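Local coordinates for protein DNA ligase (PDB 3GDE) that probably seals nicks in double-stranded DNA during replication, recombination and repair, using ATP by way of an adenylated enzyme intermediate, at residues Pro405-Ile410 with Gly415-Lys420; Asp341-Tyr344 with Cys349-Leu352. All coordinates share one frame; numbering follows the deposited sequence.

In the fold
Both contacts are buried within the adenylation domain, and their centres lie about 12 Å apart. Interaction 1 is polar and aromatic: two waters bridge loop 405-410 and segment 415-420, and the far end of the latter reaches the predicted ATP site. Interaction 2 lies farther from that site and is mainly apolar, with one direct backbone hydrogen bond where the corner after strand 335-342 meets the loop leading into helix 354-364. They adjoin through Tyr409, whose backbone N lies 2.8 Å from Ile350 O, a probable hydrogen bond, and through Asp341, which packs beside both Tyr409 and Trp418. Helix 354-364 flanks both contacts, and Arg357 bonds to groups in each.

Interaction 1: residues Pro405-Ile410 with Gly415-Lys420; sequences PSSPYI and GKNWLK. With PO4 (phosphate ion), chain C; PO4 (phosphate ion), chain B.
Tyr409 and Trp418 meet obliquely in the nucleotidyltransferase fold, where the loop after the motif IV strand comes up against the start of motif V. Their ring planes are inclined at 76°, and Tyr409 CE1 comes to 3.8 Å from Trp418 CH2 at the outer corner of the indole. At the other end of that indole, Ser407 OG lies near the ring plane but 4.2 Å from NE1, and a water fills the interval. It accepts from Trp418 NE1 at 3.0 Å and donates to both Ser407 OG and Pro408 O. With chi1 at 66°, Ser407 turns OG to this water, while OG also bonds to Leu404 O. A second water donates to Pro408 O and to Asn417 OD1, so two waters grip one carbonyl. Replacing Trp418 by a leucine would probably leave the first water without its N-H donor and open a gap beside the Tyr409 ring. The phenol is held separately, its OH hydrogen-bonded to Met229 N and Asp299 OD2. Lys420, predicted to bind ATP, extends away to two phosphate ions, NZ donating to O2 and O4 of one (chain C) and, at 2.6 Å, to O2 of the other (chain B).

Interaction 2: residues Asp341-Tyr344 with Cys349-Leu352; sequences DILY and CIDL
The carbonyl O of Leu343 accepts a hydrogen bond from the backbone N of Cys349 at 3.0 Å, the one direct hydrogen bond between segments 341-344 and 349-352. The donor stands 42° out of the carbonyl plane, and the N-H approaches with an angle of 152° at the hydrogen. The thiol lies on the same face of the Leu343-Tyr344 peptide as the donor, with Cys349 SG 3.5 Å from Leu343 C, because a chi1 of 68° places the sulfur between its own backbone N and carbonyl carbon. Ile342 CG1 also approaches SG, at 4.2 Å. Near the carbonyl plane, rather than over it, Ile350 CG2 touches Leu343 CB at 3.6 Å and lies beside the Leu343 carbonyl as well. The bonded oxygen therefore has hydrocarbon close to it in a buried setting. Segment 349-352 forms a type I beta turn, whose closing bond from Leu352 N to Cys349 O is weak. At the opposite end of 341-344, Ile342 N donates to the anti lone pair of Asp341 OD1 at 2.8 Å, and the same oxygen forms a salt bridge with Arg357 NE; two donors thus grip OD1, which restrains the carboxylate's rotation. Leu343 and Tyr344 both face Ile297 on strand 296-306, a classic beta bulge at the corner of the chain. Ile342 touches Val296 and Leu298 of that strand and Leu361 of helix 354-364, while Cys349 and Leu352 rest on Leu360 of the same helix, and the contact thus joins strand 335-342 and the corner after it to the loop that enters helix 354-364.

Interaction 1: residues Pro405-Ile410 with Gly415-Lys420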
loop_
_atom_site.group_PDB
_atom_site.type_symbol
_atom_site.label_atom_id
_atom_site.label_comp_id
_atom_site.label_asym_id
_atom_site.label_seq_id
_atom_site.Cartn_x
_atom_site.Cartn_y
_atom_site.Cartn_z
ATOM N N PRO A 405 -10.137 26.430 -6.958
ATOM C CA PRO A 405 -9.950 26.548 -8.415
ATOM C C PRO A 405 -8.545 26.975 -8.850
ATOM O O PRO A 405 -8.169 26.748 -9.996
ATOM C CB PRO A 405 -10.994 27.602 -8.822
ATOM C CG PRO A 405 -12.011 27.556 -7.729
ATOM C CD PRO A 405 -11.225 27.301 -6.481
ATOM N N SER A 406 -7.772 27.559 -7.940
ATOM C CA SER A 406 -6.409 27.982 -8.252
ATOM C C SER A 406 -5.325 26.993 -7.799
ATOM O O SER A 406 -4.149 27.165 -8.128
ATOM C CB SER A 406 -6.130 29.367 -7.666
ATOM O OG SER A 406 -6.003 29.282 -6.264
ATOM N N SER A 407 -5.720 25.965 -7.049
ATOM C CA SER A 407 -4.759 25.013 -6.504
ATOM C C SER A 407 -4.102 24.206 -7.624
ATOM O O SER A 407 -4.767 23.883 -8.613
ATOM C CB SER A 407 -5.406 24.102 -5.438
ATOM O OG SER A 407 -6.402 23.239 -5.977
ATOM N N PRO A 408 -2.780 23.931 -7.494
ATOM C CA PRO A 408 -2.087 22.963 -8.355
ATOM C C PRO A 408 -2.329 21.541 -7.857
ATOM O O PRO A 408 -2.878 21.353 -6.778
ATOM C CB PRO A 408 -0.616 23.323 -8.169
ATOM C CG PRO A 408 -0.547 23.813 -6.762
ATOM C CD PRO A 408 -1.856 24.536 -6.512
ATOM N N TYR A 409 -1.922 20.555 -8.635
ATOM C CA TYR A 409 -2.061 19.170 -8.230
ATOM C C TYR A 409 -0.789 18.736 -7.509
ATOM O O TYR A 409 0.314 18.815 -8.081
ATOM C CB TYR A 409 -2.341 18.287 -9.459
ATOM C CG TYR A 409 -2.697 16.847 -9.132
ATOM C CD1 TYR A 409 -4.022 16.419 -9.145
ATOM C CD2 TYR A 409 -1.705 15.919 -8.813
ATOM C CE1 TYR A 409 -4.351 15.088 -8.859
ATOM C CE2 TYR A 409 -2.020 14.605 -8.522
ATOM C CZ TYR A 409 -3.344 14.191 -8.548
ATOM O OH TYR A 409 -3.650 12.885 -8.247
ATOM N N ILE A 410 -0.947 18.293 -6.256
ATOM C CA ILE A 410 0.193 17.924 -5.411
ATOM C C ILE A 410 0.201 16.427 -5.060
ATOM O O ILE A 410 -0.456 16.001 -4.098
ATOM C CB ILE A 410 0.259 18.776 -4.108
ATOM C CG1 ILE A 410 0.116 20.283 -4.399
ATOM C CG2 ILE A 410 1.551 18.479 -3.334
ATOM C CD1 ILE A 410 1.355 20.962 -4.978
ATOM N N GLY A 415 -3.865 17.908 1.840
ATOM C CA GLY A 415 -4.069 19.238 2.418
ATOM C C GLY A 415 -5.510 19.721 2.327
ATOM O O GLY A 415 -6.422 18.953 1.999
ATOM N N LYS A 416 -5.709 21.005 2.608
ATOM C CA LYS A 416 -7.039 21.600 2.600
ATOM C C LYS A 416 -7.506 22.098 1.220
ATOM O O LYS A 416 -8.605 22.637 1.106
ATOM C CB LYS A 416 -7.110 22.733 3.627
ATOM C CG LYS A 416 -6.968 22.256 5.068
ATOM C CD LYS A 416 -7.347 23.343 6.078
ATOM C CE LYS A 416 -6.862 22.979 7.490
ATOM N NZ LYS A 416 -6.771 24.189 8.380
ATOM N N ASN A 417 -6.692 21.917 0.180
ATOM C CA ASN A 417 -7.069 22.371 -1.167
ATOM C C ASN A 417 -8.222 21.573 -1.789
ATOM O O ASN A 417 -8.942 22.072 -2.658
ATOM C CB ASN A 417 -5.860 22.380 -2.105
ATOM C CG ASN A 417 -4.975 23.614 -1.922
ATOM O OD1 ASN A 417 -3.840 23.654 -2.409
ATOM N ND2 ASN A 417 -5.492 24.624 -1.230
ATOM N N TRP A 418 -8.364 20.326 -1.353
ATOM C CA TRP A 418 -9.504 19.491 -1.700
ATOM C C TRP A 418 -10.122 19.084 -0.383
ATOM O O TRP A 418 -9.409 18.715 0.566
ATOM C CB TRP A 418 -9.066 18.226 -2.437
ATOM C CG TRP A 418 -8.529 18.390 -3.839
ATOM C CD1 TRP A 418 -8.157 19.553 -4.465
ATOM C CD2 TRP A 418 -8.254 17.328 -4.773
ATOM N NE1 TRP A 418 -7.702 19.280 -5.737
ATOM C CE2 TRP A 418 -7.750 17.925 -5.951
ATOM C CE3 TRP A 418 -8.410 15.933 -4.731
ATOM C CZ2 TRP A 418 -7.394 17.173 -7.083
ATOM C CZ3 TRP A 418 -8.061 15.188 -5.859
ATOM C CH2 TRP A 418 -7.559 15.814 -7.017
ATOM N N LEU A 419 -11.448 19.158 -0.321
ATOM C CA LEU A 419 -12.186 18.697 0.857
ATOM C C LEU A 419 -13.336 17.786 0.433
ATOM O O LEU A 419 -14.053 18.087 -0.525
ATOM C CB LEU A 419 -12.708 19.888 1.668
ATOM C CG LEU A 419 -11.698 20.921 2.189
ATOM C CD1 LEU A 419 -12.426 22.202 2.556
ATOM C CD2 LEU A 419 -10.882 20.414 3.383
ATOM N N LYS A 420 -13.494 16.663 1.127
ATOM C CA LYS A 420 -14.671 15.831 0.934
ATOM C C LYS A 420 -15.721 16.155 1.983
ATOM O O LYS A 420 -15.425 16.232 3.174
ATOM C CB LYS A 420 -14.356 14.313 0.900
ATOM C CG LYS A 420 -13.086 13.859 1.608
ATOM C CD LYS A 420 -12.884 12.334 1.531
ATOM C CE LYS A 420 -11.398 12.004 1.438
ATOM N NZ LYS A 420 -11.040 10.622 1.866
HETATM P P PO4 C . -13.331 7.838 1.427
HETATM O O1 PO4 C . -14.498 7.538 0.516
HETATM O O2 PO4 C . -13.553 9.083 2.247
HETATM O O3 PO4 C . -13.112 6.654 2.335
HETATM O O4 PO4 C . -12.113 8.069 0.574
HETATM P P PO4 B . -8.658 8.354 0.773
HETATM O O1 PO4 B . -8.612 7.904 -0.674
HETATM O O2 PO4 B . -8.865 9.845 0.774
HETATM O O3 PO4 B . -9.809 7.699 1.504
HETATM O O4 PO4 B . -7.359 8.000 1.440
HETATM O O HOH W 1 -5.703 20.946 -7.283
HETATM O O HOH W 2 -2.524 22.122 -4.020
#

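Interaction 2: residues Asp341-Tyr344 with Cys349-Leu352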
loop_
_atom_site.group_PDB
_atom_site.type_symbol
_atom_site.label_atom_id
_atom_site.label_comp_id
_atom_site.label_asym_id
_atom_site.label_seq_id
_atom_site.Cartn_x
_atom_site.Cartn_y
_atom_site.Cartn_z
ATOM N N ASP A 341 -9.674 14.882 -13.159
ATOM C CA ASP A 341 -8.399 15.578 -13.275
ATOM C C ASP A 341 -7.437 14.970 -14.302
ATOM O O ASP A 341 -7.629 13.852 -14.779
ATOM C CB ASP A 341 -7.716 15.709 -11.905
ATOM C CG ASP A 341 -7.131 17.088 -11.679
ATOM O OD1 ASP A 341 -6.649 17.713 -12.650
ATOM O OD2 ASP A 341 -7.156 17.555 -10.528
ATOM N N ILE A 342 -6.403 15.736 -14.624
ATOM C CA ILE A 342 -5.405 15.364 -15.621
ATOM C C ILE A 342 -4.031 15.813 -15.107
ATOM O O ILE A 342 -3.874 16.938 -14.627
ATOM C CB ILE A 342 -5.764 15.969 -17.020
ATOM C CG1 ILE A 342 -4.713 15.609 -18.086
ATOM C CG2 ILE A 342 -6.032 17.499 -16.921
ATOM C CD1 ILE A 342 -5.161 15.908 -19.505
ATOM N N LEU A 343 -3.050 14.917 -15.171
ATOM C CA LEU A 343 -1.735 15.172 -14.568
ATOM C C LEU A 343 -0.689 15.323 -15.662
ATOM O O LEU A 343 0.370 15.924 -15.468
ATOM C CB LEU A 343 -1.315 14.042 -13.614
ATOM C CG LEU A 343 -2.284 13.226 -12.731
ATOM C CD1 LEU A 343 -1.511 12.588 -11.568
ATOM C CD2 LEU A 343 -3.477 14.005 -12.204
ATOM N N TYR A 344 -1.011 14.764 -16.819
ATOM C CA TYR A 344 -0.102 14.719 -17.936
ATOM C C TYR A 344 -0.890 14.916 -19.212
ATOM O O TYR A 344 -1.892 14.250 -19.449
ATOM C CB TYR A 344 0.614 13.379 -17.955
ATOM C CG TYR A 344 1.755 13.286 -18.932
ATOM C CD1 TYR A 344 1.526 12.965 -20.274
ATOM C CD2 TYR A 344 3.074 13.505 -18.514
ATOM C CE1 TYR A 344 2.577 12.871 -21.181
ATOM C CE2 TYR A 344 4.145 13.399 -19.416
ATOM C CZ TYR A 344 3.881 13.084 -20.745
ATOM O OH TYR A 344 4.914 12.989 -21.645
ATOM N N CYS A 349 1.485 18.564 -16.231
ATOM C CA CYS A 349 0.580 19.719 -16.177
ATOM C C CYS A 349 -0.030 19.885 -14.780
ATOM O O CYS A 349 -0.984 20.642 -14.584
ATOM C CB CYS A 349 -0.497 19.640 -17.270
ATOM S SG CYS A 349 -1.720 18.319 -17.100
ATOM N N ILE A 350 0.567 19.191 -13.814
ATOM C CA ILE A 350 0.194 19.280 -12.403
ATOM C C ILE A 350 0.478 20.636 -11.760
ATOM O O ILE A 350 -0.130 20.969 -10.743
ATOM C CB ILE A 350 0.848 18.162 -11.549
ATOM C CG1 ILE A 350 2.374 18.142 -11.701
ATOM C CG2 ILE A 350 0.246 16.808 -11.893
ATOM C CD1 ILE A 350 3.121 17.521 -10.508
ATOM N N ASP A 351 1.384 21.419 -12.350
ATOM C CA ASP A 351 1.716 22.749 -11.818
ATOM C C ASP A 351 0.694 23.834 -12.166
ATOM O O ASP A 351 0.709 24.905 -11.558
ATOM C CB ASP A 351 3.128 23.193 -12.233
ATOM C CG ASP A 351 4.233 22.395 -11.542
ATOM O OD1 ASP A 351 3.968 21.697 -10.542
ATOM O OD2 ASP A 351 5.390 22.481 -12.000
ATOM N N LEU A 352 -0.172 23.569 -13.146
ATOM C CA LEU A 352 -1.371 24.393 -13.367
ATOM C C LEU A 352 -2.156 24.280 -12.043
ATOM O O LEU A 352 -2.160 23.214 -11.434
ATOM C CB LEU A 352 -2.122 23.961 -14.630
ATOM C CG LEU A 352 -1.255 23.837 -15.900
ATOM C CD1 LEU A 352 -2.083 23.431 -17.135
ATOM C CD2 LEU A 352 -0.437 25.099 -16.208
#